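Local coordinates for protein uronate dehydrogenase (Agrobacterium tumefaciens, PDB 3RFX) that oxidises uronic acids such as glucuronate and galacturonate, passing the hydride to NAD, at residues A[31-36]-A[59-64]; A[104-109]-A[154-159]. The protein carries 1 engineered substitution. All coordinates share one frame; numbering follows the deposited sequence.

Contact 1 of 2, residues A[31-36]-A[59-64]. With NAD (nicotinamide-adenine-dinucleotide), chain D; PO4 (phosphate ion), chain E.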
ATOM      1  N   ARG A  31     -16.398  37.236  17.875  1.00 20.14           N
ATOM      2  CA  ARG A  31     -15.824  37.328  19.205  1.00 20.19           C
ATOM      3  C   ARG A  31     -14.336  37.027  19.135  1.00 26.30           C
ATOM      4  O   ARG A  31     -13.936  35.946  18.704  1.00 24.20           O
ATOM      5  CB  ARG A  31     -16.510  36.373  20.184  1.00 19.57           C
ATOM      6  CG  ARG A  31     -15.925  36.418  21.581  1.00 20.31           C
ATOM      7  CD  ARG A  31     -16.691  35.517  22.537  1.00 23.98           C
ATOM      8  NE  ARG A  31     -18.071  35.965  22.713  1.00 25.81           N
ATOM      9  CZ  ARG A  31     -18.983  35.291  23.406  1.00 30.58           C
ATOM     10  NH1 ARG A  31     -18.664  34.136  23.975  1.00 22.86           N
ATOM     11  NH2 ARG A  31     -20.217  35.765  23.520  1.00 28.13           N
ATOM     12  N   LEU A  32     -13.528  37.996  19.554  1.00 22.00           N
ATOM     13  CA  LEU A  32     -12.073  37.876  19.548  1.00 23.26           C
ATOM     14  C   LEU A  32     -11.569  37.645  20.959  1.00 23.45           C
ATOM     15  O   LEU A  32     -12.014  38.305  21.904  1.00 24.69           O
ATOM     16  CB  LEU A  32     -11.423  39.146  18.977  1.00 21.69           C
ATOM     17  CG  LEU A  32     -11.661  39.552  17.520  1.00 26.02           C
ATOM     18  CD1 LEU A  32     -11.709  38.325  16.600  1.00 21.78           C
ATOM     19  CD2 LEU A  32     -12.929  40.380  17.372  1.00 26.69           C
ATOM     20  N   ALA A  33     -10.636  36.713  21.113  1.00 19.62           N
ATOM     21  CA  ALA A  33     -10.069  36.433  22.424  1.00 20.07           C
ATOM     22  C   ALA A  33      -8.555  36.293  22.361  1.00 23.90           C
ATOM     23  O   ALA A  33      -7.999  35.882  21.343  1.00 22.19           O
ATOM     24  CB  ALA A  33     -10.698  35.170  23.028  1.00 20.62           C
ATOM     25  N   ASP A  34      -7.894  36.647  23.459  1.00 23.31           N
ATOM     26  CA  ASP A  34      -6.458  36.451  23.596  1.00 22.78           C
ATOM     27  C   ASP A  34      -6.073  36.671  25.048  1.00 27.07           C
ATOM     28  O   ASP A  34      -6.820  37.296  25.803  1.00 27.31           O
ATOM     29  CB  ASP A  34      -5.684  37.411  22.685  1.00 24.15           C
ATOM     30  CG  ASP A  34      -4.284  36.899  22.343  1.00 22.62           C
ATOM     31  OD1 ASP A  34      -4.055  36.592  21.161  1.00 20.75           O
ATOM     32  OD2 ASP A  34      -3.423  36.796  23.245  1.00 23.30           O
ATOM     33  N   LEU A  35      -4.925  36.129  25.443  1.00 24.06           N
ATOM     34  CA  LEU A  35      -4.365  36.397  26.760  1.00 29.31           C
ATOM     35  C   LEU A  35      -3.890  37.853  26.799  1.00 32.54           C
ATOM     36  O   LEU A  35      -3.955  38.518  27.837  1.00 31.11           O
ATOM     37  CB  LEU A  35      -3.192  35.456  27.033  1.00 28.10           C
ATOM     38  CG  LEU A  35      -2.429  35.628  28.352  1.00 34.81           C
ATOM     39  CD1 LEU A  35      -3.316  35.305  29.544  1.00 33.85           C
ATOM     40  CD2 LEU A  35      -1.180  34.763  28.372  1.00 34.03           C
ATOM     41  N   SER A  36      -3.427  38.336  25.650  1.00 29.21           N
ATOM     42  CA  SER A  36      -2.925  39.704  25.507  1.00 30.86           C
ATOM     43  C   SER A  36      -4.049  40.699  25.251  1.00 33.52           C
ATOM     44  O   SER A  36      -5.105  40.333  24.743  1.00 31.32           O
ATOM     45  CB  SER A  36      -1.926  39.780  24.350  1.00 28.42           C
ATOM     46  OG  SER A  36      -0.821  38.926  24.575  1.00 32.40           O
ATOM     47  N   ASN A  59     -14.715  28.473  29.387  1.00 23.35           N
ATOM     48  CA  ASN A  59     -16.148  28.195  29.291  1.00 22.71           C
ATOM     49  C   ASN A  59     -16.954  29.426  28.864  1.00 21.78           C
ATOM     50  O   ASN A  59     -17.764  29.361  27.936  1.00 24.08           O
ATOM     51  CB  ASN A  59     -16.676  27.624  30.610  1.00 24.72           C
ATOM     52  CG  ASN A  59     -18.095  27.101  30.487  1.00 33.69           C
ATOM     53  OD1 ASN A  59     -19.048  27.874  30.340  1.00 36.24           O
ATOM     54  ND2 ASN A  59     -18.244  25.781  30.540  1.00 31.81           N
ATOM     55  N   ALA A  60     -16.716  30.558  29.526  1.00 24.61           N
ATOM     56  CA  ALA A  60     -17.403  31.801  29.179  1.00 24.89           C
ATOM     57  C   ALA A  60     -17.043  32.290  27.774  1.00 21.68           C
ATOM     58  O   ALA A  60     -17.896  32.799  27.034  1.00 22.14           O
ATOM     59  CB  ALA A  60     -17.106  32.877  30.220  1.00 29.45           C
ATOM     60  N   MET A  61     -15.775  32.129  27.405  1.00 20.30           N
ATOM     61  CA  MET A  61     -15.301  32.523  26.084  1.00 20.27           C
ATOM     62  C   MET A  61     -16.070  31.787  24.987  1.00 19.73           C
ATOM     63  O   MET A  61     -16.476  32.379  23.985  1.00 21.66           O
ATOM     64  CB  MET A  61     -13.797  32.233  25.963  1.00 22.26           C
ATOM     65  CG  MET A  61     -13.168  32.677  24.648  1.00 22.45           C
ATOM     66  SD  MET A  61     -11.445  32.146  24.549  1.00 24.84           S
ATOM     67  CE  MET A  61     -11.635  30.377  24.754  1.00 21.12           C
ATOM     68  N   VAL A  62     -16.282  30.493  25.193  1.00 20.52           N
ATOM     69  CA  VAL A  62     -16.907  29.661  24.168  1.00 18.93           C
ATOM     70  C   VAL A  62     -18.436  29.777  24.117  1.00 19.82           C
ATOM     71  O   VAL A  62     -19.036  29.731  23.041  1.00 20.58           O
ATOM     72  CB  VAL A  62     -16.476  28.181  24.325  1.00 20.07           C
ATOM     73  CG1 VAL A  62     -17.293  27.269  23.409  1.00 14.75           C
ATOM     74  CG2 VAL A  62     -14.975  28.038  24.035  1.00 19.49           C
ATOM     75  N   ALA A  63     -19.061  29.925  25.285  1.00 24.86           N
ATOM     76  CA  ALA A  63     -20.524  29.970  25.377  1.00 24.65           C
ATOM     77  C   ALA A  63     -21.131  30.984  24.415  1.00 26.16           C
ATOM     78  O   ALA A  63     -20.707  32.140  24.363  1.00 24.82           O
ATOM     79  CB  ALA A  63     -20.959  30.261  26.824  1.00 26.48           C
ATOM     80  N   GLY A  64     -22.117  30.545  23.640  1.00 25.26           N
ATOM     81  CA  GLY A  64     -22.780  31.415  22.687  1.00 25.35           C
ATOM     82  C   GLY A  64     -22.160  31.467  21.299  1.00 23.77           C
ATOM     83  O   GLY A  64     -22.687  32.140  20.412  1.00 23.75           O
TER
HETATM   84  PA  NAD D 400       1.290  34.012  17.520  1.00 32.47           P
HETATM   85  O1A NAD D 400       2.495  33.365  18.569  1.00 38.41           O
HETATM   86  O2A NAD D 400       1.753  35.240  16.447  1.00 36.37           O
HETATM   87  O5B NAD D 400      -0.344  34.039  18.083  1.00 32.26           O
HETATM   88  C5B NAD D 400      -0.576  33.325  19.245  1.00 25.41           C
HETATM   89  C4B NAD D 400      -1.547  33.987  20.225  1.00 22.54           C
HETATM   90  O4B NAD D 400      -2.028  33.101  21.225  1.00 21.65           O
HETATM   91  C3B NAD D 400      -0.992  35.177  20.877  1.00 22.71           C
HETATM   92  O3B NAD D 400      -1.462  36.418  20.488  1.00 21.77           O
HETATM   93  C2B NAD D 400      -0.827  34.809  22.292  1.00 23.27           C
HETATM   94  O2B NAD D 400      -0.854  35.860  23.250  1.00 26.51           O
HETATM   95  C1B NAD D 400      -1.859  33.751  22.468  1.00 20.99           C
HETATM   96  N9A NAD D 400      -1.650  32.856  23.574  1.00 22.50           N
HETATM   97  C8A NAD D 400      -0.454  32.193  23.926  1.00 22.72           C
HETATM   98  N7A NAD D 400      -0.690  31.525  25.107  1.00 23.07           N
HETATM   99  C5A NAD D 400      -2.018  31.798  25.502  1.00 23.53           C
HETATM  100  C6A NAD D 400      -2.772  31.381  26.613  1.00 20.04           C
HETATM  101  N6A NAD D 400      -2.176  30.548  27.599  1.00 21.86           N
HETATM  102  N1A NAD D 400      -4.082  31.808  26.742  1.00 21.52           N
HETATM  103  C2A NAD D 400      -4.660  32.633  25.800  1.00 20.27           C
HETATM  104  N3A NAD D 400      -3.900  33.056  24.659  1.00 24.20           N
HETATM  105  C4A NAD D 400      -2.601  32.627  24.547  1.00 23.33           C
HETATM  106  O3  NAD D 400       1.104  32.765  16.605  1.00 34.09           O
HETATM  107  PN  NAD D 400       0.702  32.802  15.065  1.00 44.16           P
HETATM  108  O1N NAD D 400      -0.269  33.934  14.780  1.00 33.03           O
HETATM  109  O2N NAD D 400       1.933  32.964  14.181  1.00 46.79           O
HETATM  110  O5D NAD D 400      -0.005  31.428  14.732  1.00 44.57           O
HETATM  111  P   PO4 E 268     -25.325  27.040  25.100  0.32 30.28           P
HETATM  112  O1  PO4 E 268     -24.686  26.339  26.271  0.73 29.88           O
HETATM  113  O2  PO4 E 268     -25.667  26.025  24.036  0.52 35.84           O
HETATM  114  O3  PO4 E 268     -26.603  27.699  25.563  0.49 37.12           O
HETATM  115  O4  PO4 E 268     -24.366  28.083  24.548  0.98 37.26           O
HETATM  116  O   HOH W   1     -22.035  34.672  25.791  1.00 38.62           O
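Arg31 and Ala33, on a strand of the NAD-binding sheet, meet the last turn of helix 55-62 in a contact that is polar at one end and apolar at the other. Arg31 NH1 is gripped by two backbone carbonyls at the helix C-terminus, Met61 O at 2.8 Å and Ala63 O at 2.9 Å. Met61 O lies in the guanidinium plane, yet NH1 stands 53° above the plane of that carbonyl; Ala63 O is tilted from the guanidinium. A cation here would suit the negative end of the helix dipole. The side chain starts out extended, CG opposite the backbone N, and bends at chi3 (-64°), which carries NH1 to the two oxygens. A water accepts from Arg31 NH2 and donates to Ala63 O, while Glu46 forms a salt bridge with Arg31 NE. In this Rossmann fold the strand ends at the cofactor: Asp34 OD1 accepts from NAD O3B and Asp34 OD2 from NAD O2B, both at 2.7 Å, so one carboxylate takes both adenosine ribose hydroxyls. An Asx turn, Ser36 N to Asp34 OD2 at 2.9 Å, steadies that carboxylate, with Ala12 N bonding OD1. Two residues along the strand from Arg31, Met61 SD rests on Ala33 CB at 3.5 Å.

Contact 2 of 2, residues A[104-109]-A[154-159]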
ATOM      1  N   PRO A 104     -19.653  23.501  19.052  1.00 16.97           N
ATOM      2  CA  PRO A 104     -19.409  24.308  17.857  1.00 16.86           C
ATOM      3  C   PRO A 104     -18.207  23.720  17.104  1.00 17.27           C
ATOM      4  O   PRO A 104     -17.239  23.295  17.741  1.00 15.39           O
ATOM      5  CB  PRO A 104     -19.044  25.681  18.439  1.00 14.94           C
ATOM      6  CG  PRO A 104     -18.522  25.372  19.810  1.00 17.32           C
ATOM      7  CD  PRO A 104     -19.414  24.265  20.287  1.00 18.97           C
ATOM      8  N   ARG A 105     -18.292  23.677  15.782  1.00 13.19           N
ATOM      9  CA  ARG A 105     -17.219  23.136  14.952  1.00 15.21           C
ATOM     10  C   ARG A 105     -15.931  23.943  15.156  1.00 16.76           C
ATOM     11  O   ARG A 105     -15.976  25.171  15.264  1.00 14.64           O
ATOM     12  CB  ARG A 105     -17.652  23.182  13.488  1.00 14.15           C
ATOM     13  CG  ARG A 105     -16.680  22.547  12.506  1.00 15.99           C
ATOM     14  CD  ARG A 105     -17.323  22.418  11.138  1.00 17.50           C
ATOM     15  NE  ARG A 105     -18.354  21.372  11.123  1.00 14.70           N
ATOM     16  CZ  ARG A 105     -19.089  21.077  10.056  1.00 16.52           C
ATOM     17  NH1 ARG A 105     -18.902  21.743   8.927  1.00 16.18           N
ATOM     18  NH2 ARG A 105     -20.010  20.111  10.113  1.00 19.31           N
ATOM     19  N   ILE A 106     -14.795  23.243  15.195  1.00 15.39           N
ATOM     20  CA  ILE A 106     -13.500  23.867  15.472  1.00 14.27           C
ATOM     21  C   ILE A 106     -12.530  23.770  14.292  1.00 17.76           C
ATOM     22  O   ILE A 106     -12.364  22.701  13.702  1.00 14.76           O
ATOM     23  CB  ILE A 106     -12.845  23.214  16.694  1.00 14.56           C
ATOM     24  CG1 ILE A 106     -13.712  23.447  17.938  1.00 15.52           C
ATOM     25  CG2 ILE A 106     -11.407  23.741  16.917  1.00 16.89           C
ATOM     26  CD1 ILE A 106     -13.355  22.550  19.090  1.00 14.38           C
ATOM     27  N   VAL A 107     -11.916  24.893  13.932  1.00 13.82           N
ATOM     28  CA  VAL A 107     -10.728  24.856  13.071  1.00 14.02           C
ATOM     29  C   VAL A 107      -9.530  24.978  14.006  1.00 16.84           C
ATOM     30  O   VAL A 107      -9.337  26.012  14.643  1.00 16.57           O
ATOM     31  CB  VAL A 107     -10.719  25.991  12.024  1.00 14.01           C
ATOM     32  CG1 VAL A 107      -9.392  26.010  11.234  1.00 15.59           C
ATOM     33  CG2 VAL A 107     -11.882  25.847  11.060  1.00 14.92           C
ATOM     34  N   PHE A 108      -8.751  23.909  14.128  1.00 14.46           N
ATOM     35  CA  PHE A 108      -7.598  23.900  15.017  1.00 12.36           C
ATOM     36  C   PHE A 108      -6.323  24.247  14.250  1.00 18.09           C
ATOM     37  O   PHE A 108      -6.022  23.625  13.238  1.00 15.05           O
ATOM     38  CB  PHE A 108      -7.449  22.519  15.658  1.00 14.40           C
ATOM     39  CG  PHE A 108      -6.204  22.354  16.487  1.00 16.93           C
ATOM     40  CD1 PHE A 108      -5.853  23.300  17.440  1.00 19.33           C
ATOM     41  CD2 PHE A 108      -5.396  21.236  16.336  1.00 16.48           C
ATOM     42  CE1 PHE A 108      -4.715  23.139  18.221  1.00 17.42           C
ATOM     43  CE2 PHE A 108      -4.251  21.071  17.116  1.00 15.58           C
ATOM     44  CZ  PHE A 108      -3.918  22.018  18.061  1.00 16.53           C
ATOM     45  N   ALA A 109      -5.579  25.241  14.733  1.00 14.87           N
ATOM     46  CA  ALA A 109      -4.264  25.540  14.166  1.00 18.06           C
ATOM     47  C   ALA A 109      -3.239  24.529  14.665  1.00 15.48           C
ATOM     48  O   ALA A 109      -2.595  24.743  15.689  1.00 17.81           O
ATOM     49  CB  ALA A 109      -3.827  26.957  14.540  1.00 18.46           C
ATOM     50  N   PHE A 154     -17.741  11.815  21.293  1.00 13.60           N
ATOM     51  CA  PHE A 154     -18.855  12.757  21.420  1.00 17.39           C
ATOM     52  C   PHE A 154     -19.341  13.313  20.087  1.00 17.63           C
ATOM     53  O   PHE A 154     -20.386  13.963  20.022  1.00 17.45           O
ATOM     54  CB  PHE A 154     -18.458  13.935  22.319  1.00 16.53           C
ATOM     55  CG  PHE A 154     -18.039  13.530  23.694  1.00 16.97           C
ATOM     56  CD1 PHE A 154     -18.970  13.036  24.597  1.00 19.13           C
ATOM     57  CD2 PHE A 154     -16.714  13.648  24.093  1.00 14.73           C
ATOM     58  CE1 PHE A 154     -18.583  12.668  25.868  1.00 19.25           C
ATOM     59  CE2 PHE A 154     -16.321  13.281  25.356  1.00 17.13           C
ATOM     60  CZ  PHE A 154     -17.255  12.791  26.252  1.00 19.42           C
ATOM     61  N   GLY A 155     -18.582  13.080  19.020  1.00 15.12           N
ATOM     62  CA  GLY A 155     -18.957  13.596  17.717  1.00 14.33           C
ATOM     63  C   GLY A 155     -18.531  15.035  17.453  1.00 13.60           C
ATOM     64  O   GLY A 155     -18.929  15.638  16.455  1.00 13.92           O
ATOM     65  N   GLN A 156     -17.734  15.601  18.351  1.00 14.66           N
ATOM     66  CA  GLN A 156     -17.189  16.947  18.140  1.00 14.39           C
ATOM     67  C   GLN A 156     -16.347  16.959  16.852  1.00 12.84           C
ATOM     68  O   GLN A 156     -15.450  16.133  16.700  1.00 14.91           O
ATOM     69  CB  GLN A 156     -16.319  17.340  19.338  1.00 13.28           C
ATOM     70  CG  GLN A 156     -15.469  18.608  19.131  1.00 11.87           C
ATOM     71  CD  GLN A 156     -16.295  19.878  19.111  1.00 15.38           C
ATOM     72  OE1 GLN A 156     -16.976  20.192  20.088  1.00 17.89           O
ATOM     73  NE2 GLN A 156     -16.238  20.620  18.000  1.00 13.78           N
ATOM     74  N   GLU A 157     -16.637  17.875  15.932  1.00 13.12           N
ATOM     75  CA  GLU A 157     -15.911  17.938  14.662  1.00 14.25           C
ATOM     76  C   GLU A 157     -14.832  19.021  14.663  1.00 14.64           C
ATOM     77  O   GLU A 157     -15.055  20.140  15.138  1.00 13.35           O
ATOM     78  CB  GLU A 157     -16.877  18.170  13.496  1.00 15.37           C
ATOM     79  CG  GLU A 157     -17.909  17.046  13.325  1.00 17.10           C
ATOM     80  CD  GLU A 157     -18.797  17.258  12.110  1.00 20.29           C
ATOM     81  OE1 GLU A 157     -19.650  18.165  12.149  1.00 23.85           O
ATOM     82  OE2 GLU A 157     -18.627  16.535  11.109  1.00 19.44           O
ATOM     83  N   THR A 158     -13.671  18.677  14.112  1.00 13.96           N
ATOM     84  CA  THR A 158     -12.505  19.567  14.120  1.00 11.53           C
ATOM     85  C   THR A 158     -11.738  19.372  12.814  1.00 14.09           C
ATOM     86  O   THR A 158     -11.519  18.238  12.387  1.00 14.34           O
ATOM     87  CB  THR A 158     -11.530  19.201  15.276  1.00 13.68           C
ATOM     88  OG1 THR A 158     -12.191  19.290  16.549  1.00 13.85           O
ATOM     89  CG2 THR A 158     -10.280  20.109  15.270  1.00 11.99           C
ATOM     90  N   ALA A 159     -11.333  20.464  12.179  1.00 10.46           N
ATOM     91  CA  ALA A 159     -10.354  20.383  11.092  1.00 11.45           C
ATOM     92  C   ALA A 159      -8.970  20.558  11.704  1.00 11.40           C
ATOM     93  O   ALA A 159      -8.692  21.589  12.309  1.00 13.06           O
ATOM     94  CB  ALA A 159     -10.608  21.477  10.054  1.00 12.78           C
TER
HETATM   95  O   HOH W   2     -19.807  20.333  13.552  1.00 18.74           O
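Ile106 and Thr158 pair as neighbours in a parallel sheet, with their side chains side by side on one face, while Val107 and Ala159 pair on the other. Three backbone bonds set the register: Ile106 N to Glu157 O at 3.1 Å, Ala159 N to Ile106 O at 2.9 Å and Phe108 N to Ala159 O at 2.9 Å. Thr158 CG2 packs against Phe108 CB at 3.7 Å. Just before the second strand, the Gln156 chain bends at chi2 (71°), which brings NE2 over Pro104 O at 2.9 Å, 45° above that carbonyl's plane. The same NE2 donates to Glu157 O, giving this oxygen two donors, and Ile106 CD1 lies against the amide nitrogen. Arg105 NH2 forms a salt bridge with Glu157 OE1 at 2.8 Å, the guanidinium and carboxylate planes 83° apart; a water links Arg105 NE to the same oxygen. Further out, Ala195 O and Val192 O accept from Arg105 NH1, Leu198 N and Gly199 N donate to Glu157 OE2, and Tyr95 OH bonds Thr158 OG1. Helix 80-100 packs on the Ile106 face of this Rossmann sheet, helix 182-194 on the Val107 and Ala159 face, and strand 67-70 flanks strand 105-111.

From the N terminus, the chain first lays down strand 5-9, then enters contact 1 on strand 30-34 and returns to it at the end of helix 55-62, closing a loop that includes strand 45-49. Strand 67-70 and helix 80-100 follow before contact 2 opens at residue 104; it closes through helix 135-154 onto strand 158-163. The two loops are therefore in series, neither nested nor crossing. Strands 5-9 and 67-70 separate strand 30-34 from strand 105-111 in the sheet. Although their centres are 16 Å apart, the contacts touch where Val62 CG1 packs on Pro104 CG at 4.2 Å, and helix 80-100 packs against both.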